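Local coordinates for IroE protein (PDB 2GZS), which hydrolyses the trilactone of enterobactin and its glucosylated salmochelin forms, usually cutting only once to release linear trimers, at residues P249-N252 with A253-Q257; A53-D56 with R57-D60. All coordinates share one frame; numbering follows the deposited sequence.

Contact 1. Residues P249-N252 with A253-Q257; sequences PMFN and ASFRQ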
# COMPACT_ATOMS: atom_id res chain seq x y z
N PRO A 249 -7.66 3.44 14.46
CA PRO A 249 -8.84 3.06 13.69
C PRO A 249 -8.66 3.40 12.25
O PRO A 249 -9.15 2.67 11.38
CB PRO A 249 -9.97 3.90 14.35
CG PRO A 249 -9.48 4.02 15.76
CD PRO A 249 -7.98 4.25 15.64
N MSE A 250 -8.04 4.49 11.79
CA MSE A 250 -7.84 4.74 10.39
C MSE A 250 -6.86 3.77 9.71
O MSE A 250 -7.12 3.45 8.56
CB MSE A 250 -7.25 6.18 10.28
CG MSE A 250 -6.98 6.51 8.82
SE MSE A 250 -8.64 6.63 7.78
CE MSE A 250 -7.69 6.86 6.19
N PHE A 251 -5.80 3.42 10.40
CA PHE A 251 -4.88 2.39 9.86
C PHE A 251 -5.70 1.14 9.51
O PHE A 251 -5.57 0.60 8.43
CB PHE A 251 -3.74 2.10 10.85
CG PHE A 251 -2.68 1.13 10.33
CD1 PHE A 251 -1.50 1.68 9.84
CD2 PHE A 251 -2.87 -0.25 10.36
CE1 PHE A 251 -0.53 0.80 9.34
CE2 PHE A 251 -1.91 -1.09 9.86
CZ PHE A 251 -0.70 -0.59 9.37
N ASN A 252 -6.51 0.76 10.50
CA ASN A 252 -7.34 -0.44 10.34
C ASN A 252 -8.33 -0.28 9.21
O ASN A 252 -8.49 -1.11 8.32
CB ASN A 252 -8.19 -0.66 11.61
CG ASN A 252 -7.40 -1.29 12.73
OD1 ASN A 252 -6.26 -1.70 12.48
ND2 ASN A 252 -8.00 -1.32 13.92
N ALA A 253 -9.12 0.81 9.23
CA ALA A 253 -10.15 1.02 8.24
C ALA A 253 -9.63 1.02 6.82
O ALA A 253 -10.21 0.46 5.88
CB ALA A 253 -10.87 2.36 8.49
N SER A 254 -8.51 1.73 6.64
CA SER A 254 -8.02 1.91 5.26
C SER A 254 -7.41 0.56 4.76
O SER A 254 -7.71 0.28 3.60
CB SER A 254 -7.04 3.09 5.24
OG SER A 254 -5.84 2.81 5.93
N PHE A 255 -6.68 -0.15 5.62
CA PHE A 255 -6.12 -1.40 5.03
C PHE A 255 -7.27 -2.38 4.81
O PHE A 255 -7.26 -3.11 3.82
CB PHE A 255 -5.00 -1.94 5.90
CG PHE A 255 -5.24 -3.05 6.89
CD1 PHE A 255 -5.42 -4.40 6.49
CD2 PHE A 255 -5.28 -2.81 8.25
CE1 PHE A 255 -5.63 -5.41 7.42
CE2 PHE A 255 -5.54 -3.81 9.17
CZ PHE A 255 -5.71 -5.13 8.77
N ARG A 256 -8.21 -2.45 5.75
CA ARG A 256 -9.27 -3.48 5.55
C ARG A 256 -10.14 -3.10 4.40
O ARG A 256 -10.55 -3.93 3.58
CB ARG A 256 -10.04 -3.59 6.87
CG ARG A 256 -9.23 -4.25 7.96
CD ARG A 256 -10.11 -4.31 9.23
NE ARG A 256 -9.24 -4.44 10.39
CZ ARG A 256 -9.30 -5.47 11.21
NH1 ARG A 256 -10.22 -6.38 10.91
NH2 ARG A 256 -8.46 -5.49 12.24
N GLN A 257 -10.50 -1.83 4.21
CA GLN A 257 -11.35 -1.43 3.11
C GLN A 257 -10.63 -1.61 1.77
O GLN A 257 -11.26 -1.95 0.78
CB GLN A 257 -11.92 0.00 3.31
CG GLN A 257 -12.88 0.38 2.17
CD GLN A 257 -14.16 -0.45 2.23
OE1 GLN A 257 -14.92 -0.34 3.19
NE2 GLN A 257 -14.42 -1.31 1.24
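P249 O accepts the backbone N-H of A253 at 2.8 Å; the hydrogen bond closes the turn, and A253 CB packs against the same oxygen. M250, a selenomethionine, comes next with two kinds of contact. Its carbonyl is gripped twice: S254 N donates from one face of the carbonyl plane and S254 OG, 3.0 Å from M250 O, from the opposite face. The hydroxyl can reach back because chi1 of S254 (69°) sets OG between its own backbone N and carbonyl carbon. Meanwhile the M250 chain, bent at chi2, brings CE to 3.9 Å from S254 CB. All this is i to i+4 pairing within helix 247-262, the C-terminal helix of an alpha/beta-hydrolase fold, which starts at the active-site H247 and packs on the central sheet. F251 follows, its ring meeting W146 and H148 edge-to-face; the F251 side chain lies about 7 Å from the bound diisopropyl phosphonate. Along the helix, F251 CD2 approaches F255 CD2 at 4.1 Å, while F251 O takes the F255 N-H and sits at the edge of the F255 ring. N252 runs beside F255, amide and ring planes 75° apart, with OD1 4.0 Å from F255 CE2. The backbone N252 O accepts the N-H of R256, and R256 CG, 3.2 Å from N252 O, also lies over the centre of one face of the F255 ring.

Contact 2. Residues A53-D56 with R57-D60; sequences AVMD and RLDD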
# COMPACT_ATOMS: atom_id res chain seq x y z
N ALA A 53 2.50 -4.64 11.22
CA ALA A 53 1.29 -4.11 11.89
C ALA A 53 0.05 -4.64 11.22
O ALA A 53 -0.95 -4.98 11.85
CB ALA A 53 1.31 -2.57 11.84
N VAL A 54 0.08 -4.74 9.86
CA VAL A 54 -1.02 -5.36 9.14
C VAL A 54 -1.18 -6.82 9.65
O VAL A 54 -2.34 -7.21 9.95
CB VAL A 54 -0.74 -5.33 7.63
CG1 VAL A 54 -1.77 -6.23 6.97
CG2 VAL A 54 -0.81 -3.90 7.08
N MSE A 55 -0.09 -7.56 9.74
CA MSE A 55 -0.28 -8.97 10.19
C MSE A 55 -0.81 -9.05 11.59
O MSE A 55 -1.61 -9.97 11.84
CB MSE A 55 1.03 -9.73 10.09
CG MSE A 55 1.43 -9.88 8.60
SE MSE A 55 0.20 -10.94 7.55
CE MSE A 55 0.37 -12.48 8.55
N ASP A 56 -0.41 -8.17 12.47
CA ASP A 56 -0.95 -8.18 13.83
C ASP A 56 -2.44 -7.89 13.82
O ASP A 56 -3.09 -8.26 14.84
CB ASP A 56 -0.24 -7.08 14.62
CG ASP A 56 -0.79 -6.93 16.04
OD1 ASP A 56 -0.25 -7.64 16.91
OD2 ASP A 56 -1.74 -6.14 16.28
N ARG A 57 -3.00 -7.23 12.84
CA ARG A 57 -4.43 -6.79 12.84
C ARG A 57 -5.23 -7.72 11.95
O ARG A 57 -6.45 -7.60 11.91
CB ARG A 57 -4.51 -5.34 12.35
CG ARG A 57 -3.91 -4.31 13.29
CD ARG A 57 -3.58 -3.01 12.58
NE ARG A 57 -3.33 -1.92 13.51
CZ ARG A 57 -2.43 -1.68 14.41
NH1 ARG A 57 -1.45 -2.54 14.66
NH2 ARG A 57 -2.49 -0.53 15.11
N LEU A 58 -4.62 -8.64 11.19
CA LEU A 58 -5.36 -9.50 10.30
C LEU A 58 -6.09 -10.56 11.12
O LEU A 58 -5.47 -11.09 12.04
CB LEU A 58 -4.39 -10.09 9.28
CG LEU A 58 -4.95 -10.81 8.08
CD1 LEU A 58 -5.74 -9.81 7.23
CD2 LEU A 58 -3.84 -11.46 7.22
N ASP A 59 -7.37 -10.76 10.81
CA ASP A 59 -8.10 -11.70 11.67
C ASP A 59 -9.05 -12.50 10.76
O ASP A 59 -9.27 -12.15 9.61
CB ASP A 59 -8.85 -11.02 12.81
CG ASP A 59 -9.84 -9.96 12.38
OD1 ASP A 59 -10.38 -9.98 11.26
OD2 ASP A 59 -10.07 -9.02 13.17
N ASP A 60 -9.58 -13.57 11.41
CA ASP A 60 -10.39 -14.48 10.61
C ASP A 60 -11.67 -13.80 10.11
O ASP A 60 -12.11 -14.22 9.03
CB ASP A 60 -10.73 -15.76 11.41
CG ASP A 60 -9.76 -16.91 11.28
OD1 ASP A 60 -8.91 -16.95 10.37
OD2 ASP A 60 -9.84 -17.85 12.12
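R57 and A53 meet one turn apart on helix 51-57, which follows strand 43-48 in the alpha/beta-hydrolase fold, with helix 60-66 next along the chain. R57 N donates to V54 O at 3.0 Å, from above the carbonyl plane, and weakly to A53 O, while L58 N makes a weak bond to M55 O.

The R57 side chain folds back over the preceding turn. Its CB lies 3.6 Å from A53 O. With CG anti to the carbonyl carbon (chi1 -69°), the chain heads back along the helix, and CG and CD each lie 3.4 Å from A53 O. The extended run to NE then carries the guanidinium to the flank of helix 247-262, where R57 packs on F251, N252 and F255. At the tip, NH1 comes 3.9 Å from A53 CB, and A53 O lies at the edge of the guanidinium, near its plane. D56 OD2 is 4.0 Å from R57 NH1, a long salt bridge in which the oxygen stands well out of the guanidinium plane; the attraction is one of charge, with no N-H aimed at the carboxylate.

M55 and L58 form the apolar side of the turn, lying alongside each other and packing on I3 and F13. M55 is a selenomethionine bent at chi2 and chi3, and its SE reaches L58 CD2 at 4.1 Å.

Backbone bonding separates the two contacts: regular i to i+4 bonds in 249-257, but in 53-60 one ordinary bond and two weak ones. Each has a buried side and a more accessible one; buried S254 is polar, its hydroxyl bonded to M250 O, whereas P249 and D56 are exposed. Most touching residues of contact 2 are buried although its centre is about 15 Å from the chain centre; contact 1, at about 11 Å, is partly buried. R57 brings helix 51-57 against helix 247-262, with F251 CD2 3.6 Å from R57 NE, and R256 of contact 1 reaches D59 in a long, weak ion pair.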